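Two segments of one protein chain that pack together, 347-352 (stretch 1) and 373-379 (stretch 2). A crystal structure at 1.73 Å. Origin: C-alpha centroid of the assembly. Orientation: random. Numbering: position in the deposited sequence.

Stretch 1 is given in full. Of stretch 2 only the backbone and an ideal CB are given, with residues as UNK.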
# COMPACT_ATOMS: atom_id res chain seq x y z
N LYS A 347 -23.75 15.23 17.56
CA LYS A 347 -23.93 16.27 16.52
C LYS A 347 -23.70 15.80 15.09
O LYS A 347 -23.98 16.54 14.14
CB LYS A 347 -23.00 17.45 16.79
CG LYS A 347 -23.07 18.05 18.19
CD LYS A 347 -22.05 19.18 18.36
CE LYS A 347 -22.17 19.90 19.69
NZ LYS A 347 -21.58 19.16 20.85
N GLN A 348 -23.14 14.60 14.92
CA GLN A 348 -22.98 13.98 13.60
C GLN A 348 -22.81 12.47 13.78
O GLN A 348 -22.77 11.98 14.91
CB GLN A 348 -21.79 14.60 12.80
CG GLN A 348 -20.41 14.23 13.33
CD GLN A 348 -19.23 15.06 12.79
OE1 GLN A 348 -18.22 15.21 13.49
NE2 GLN A 348 -19.32 15.55 11.58
N GLN A 349 -22.75 11.74 12.67
CA GLN A 349 -22.59 10.31 12.71
C GLN A 349 -21.23 9.91 13.31
O GLN A 349 -20.34 10.74 13.43
CB GLN A 349 -22.75 9.73 11.30
CG GLN A 349 -24.20 9.63 10.86
CD GLN A 349 -24.32 8.93 9.54
OE1 GLN A 349 -24.15 7.70 9.45
NE2 GLN A 349 -24.59 9.69 8.48
N ASN A 350 -21.12 8.65 13.69
CA ASN A 350 -19.90 8.09 14.32
C ASN A 350 -19.40 6.85 13.60
O ASN A 350 -20.18 5.98 13.26
CB ASN A 350 -20.16 7.72 15.77
CG ASN A 350 -20.47 8.94 16.63
OD1 ASN A 350 -19.58 9.66 17.09
ND2 ASN A 350 -21.77 9.19 16.86
N ILE A 351 -18.10 6.78 13.36
CA ILE A 351 -17.48 5.57 12.79
C ILE A 351 -17.64 4.37 13.75
O ILE A 351 -17.89 3.22 13.32
CB ILE A 351 -16.00 5.84 12.44
CG1 ILE A 351 -15.89 6.88 11.34
CG2 ILE A 351 -15.27 4.55 12.07
CD1 ILE A 351 -16.34 6.42 9.97
N PHE A 352 -17.55 4.64 15.04
CA PHE A 352 -17.56 3.60 16.06
C PHE A 352 -18.63 3.78 17.16
O PHE A 352 -19.08 4.89 17.41
CB PHE A 352 -16.25 3.64 16.80
CG PHE A 352 -15.05 3.32 15.96
CD1 PHE A 352 -14.80 2.02 15.55
CD2 PHE A 352 -14.10 4.29 15.67
CE1 PHE A 352 -13.64 1.70 14.82
CE2 PHE A 352 -12.94 3.99 14.94
CZ PHE A 352 -12.72 2.67 14.54
N UNK A 373 -17.28 10.66 3.61
CA UNK A 373 -16.69 11.85 4.23
C UNK A 373 -16.41 11.78 5.73
O UNK A 373 -15.65 12.62 6.24
CB UNK A 373 -17.62 13.04 3.98
N UNK A 374 -17.06 10.87 6.44
CA UNK A 374 -17.06 10.94 7.88
C UNK A 374 -15.65 10.66 8.45
O UNK A 374 -15.23 11.30 9.43
CB UNK A 374 -18.08 9.95 8.45
N UNK A 375 -14.91 9.76 7.81
CA UNK A 375 -13.55 9.45 8.29
C UNK A 375 -12.67 10.72 8.19
O UNK A 375 -12.01 11.12 9.16
CB UNK A 375 -12.94 8.30 7.48
N UNK A 376 -12.70 11.36 7.03
CA UNK A 376 -11.94 12.59 6.81
C UNK A 376 -12.30 13.71 7.77
O UNK A 376 -11.44 14.51 8.11
CB UNK A 376 -12.15 13.07 5.37
N UNK A 377 -13.57 13.79 8.15
CA UNK A 377 -14.04 14.80 9.09
C UNK A 377 -13.64 14.57 10.53
O UNK A 377 -13.59 15.54 11.30
CB UNK A 377 -15.57 14.89 9.01
N UNK A 378 -13.36 13.31 10.91
CA UNK A 378 -13.26 12.90 12.33
C UNK A 378 -11.93 12.25 12.75
O UNK A 378 -11.62 12.26 13.93
CB UNK A 378 -14.39 11.92 12.64
N UNK A 379 -11.21 11.64 11.80
CA UNK A 379 -9.88 11.09 12.06
C UNK A 379 -8.88 12.22 12.33
O UNK A 379 -9.12 13.39 12.00
CB UNK A 379 -9.41 10.24 10.88

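Stretch 1 is an irregular strip, and beside it stretch 2 is the last part of a helix, through 378, and the residue that leaves it. Ile351 and position 375 are the pair whose CA atoms lie nearest each other, 7.1 Å apart, which leaves room for side chains between them.

At position 373 the ideal CB finds nothing of stretch 1 within 5.5 Å, so the contact sets no demand here; a polar or charged residue would do, as would many others. The residue is Glu373, which turns to its own helix, toward position 377.

Position 374 is the heart of the contact. Its CA-to-CB bond points toward stretch 1, and the ideal CB lies 4.2 Å from Ile351 CD1 and 5.5 Å from Gln349 CB. These carbons invite an apolar side chain of moderate length; leucine, isoleucine or methionine would each be reasonable. The choice is Leu374, with chi1 t and chi2 p, and it has the largest area covered by the other stretch. Its CD2 packs 3.8 Å from Ile351 CD1 and equally 3.8 Å from Gln349 CB, while CD1 comes within 3.5 Å of Gln349 O. The side chain thus covers backbone as well as side chain, fitting by shape with no hydrogen bond across.

Position 375 points sideways, its ideal CB 4.6 Å from Ile351 CD1. A residue with an aliphatic base could graze the isoleucine and then go elsewhere, so long polar chains suit as well as alanine. Arg375 extends fully and its end leads away from stretch 1, reaching toward 379.

Position 376 is out of reach of stretch 1, and a polar residue is a natural option. Gln376 uses its OE1 elsewhere in the structure.

Position 377 points toward stretch 1, where the ideal CB is 4.6 Å from Gln348 NE2. An amide edge tolerates either a polar partner or a long aliphatic chain running past it. Lys377 does the latter: its CD lies 4.1 Å from Gln348 NE2. Beyond it, Lys377 NZ forms a salt bridge with Glu373 OE1 at 3.4 Å, with a weak hydrogen bond. Its backbone O, 2.8 Å from water 1, shares that water with Gln348 OE1, which is 3.1 Å from the water's O.

Position 378 also points toward stretch 1, with Gln348 OE1 5.1 Å and Ile351 CG1 5.4 Å from the ideal CB. A small side chain fits, and serine, threonine or valine could all be considered. Thr378 sets CG2 3.6 Å from Gln348 OE1. Its OG1 donates to Leu374 O at 2.8 Å and accepts from water 2, whose O is 2.9 Å from OG1 and takes the Ile351 N hydrogen at 3.1 Å.

Position 379 leaves helical geometry and its CB points sideways with no neighbour in stretch 1. Charge is affordable, and Glu379 answers Arg375: Arg375 NE and Glu379 OE1 form a salt bridge at 2.9 Å, though the hydrogen bond is weak.

Stretch 2 373-379: ELRQKTE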
# COMPACT_ATOMS: atom_id res chain seq x y z
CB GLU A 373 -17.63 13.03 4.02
CG GLU A 373 -18.05 13.25 2.57
CD GLU A 373 -18.84 14.53 2.37
OE1 GLU A 373 -19.25 15.20 3.36
OE2 GLU A 373 -19.04 14.86 1.18
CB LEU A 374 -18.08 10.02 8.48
CG LEU A 374 -18.15 10.03 10.01
CD1 LEU A 374 -18.53 11.42 10.50
CD2 LEU A 374 -19.14 8.96 10.45
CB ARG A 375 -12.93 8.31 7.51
CG ARG A 375 -11.51 8.02 7.99
CD ARG A 375 -10.79 7.01 7.13
NE ARG A 375 -9.44 6.76 7.67
CZ ARG A 375 -8.57 5.87 7.18
NH1 ARG A 375 -8.89 5.13 6.13
NH2 ARG A 375 -7.38 5.71 7.74
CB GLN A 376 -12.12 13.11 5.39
CG GLN A 376 -11.36 12.42 4.32
CD GLN A 376 -11.95 12.83 2.99
OE1 GLN A 376 -11.69 13.95 2.53
NE2 GLN A 376 -12.84 11.99 2.43
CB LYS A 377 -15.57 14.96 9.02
CG LYS A 377 -16.10 15.48 7.70
CD LYS A 377 -17.63 15.55 7.82
CE LYS A 377 -18.34 15.93 6.54
NZ LYS A 377 -19.80 15.69 6.70
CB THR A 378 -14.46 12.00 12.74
OG1 THR A 378 -14.46 10.75 12.02
CG2 THR A 378 -15.81 12.75 12.47
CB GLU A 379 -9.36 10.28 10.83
CG GLU A 379 -8.88 11.17 9.69
CD GLU A 379 -8.64 10.44 8.36
OE1 GLU A 379 -8.25 9.26 8.37
OE2 GLU A 379 -8.86 11.05 7.28
O HOH W 1 -15.40 16.44 13.22
O HOH W 2 -16.26 9.26 13.72
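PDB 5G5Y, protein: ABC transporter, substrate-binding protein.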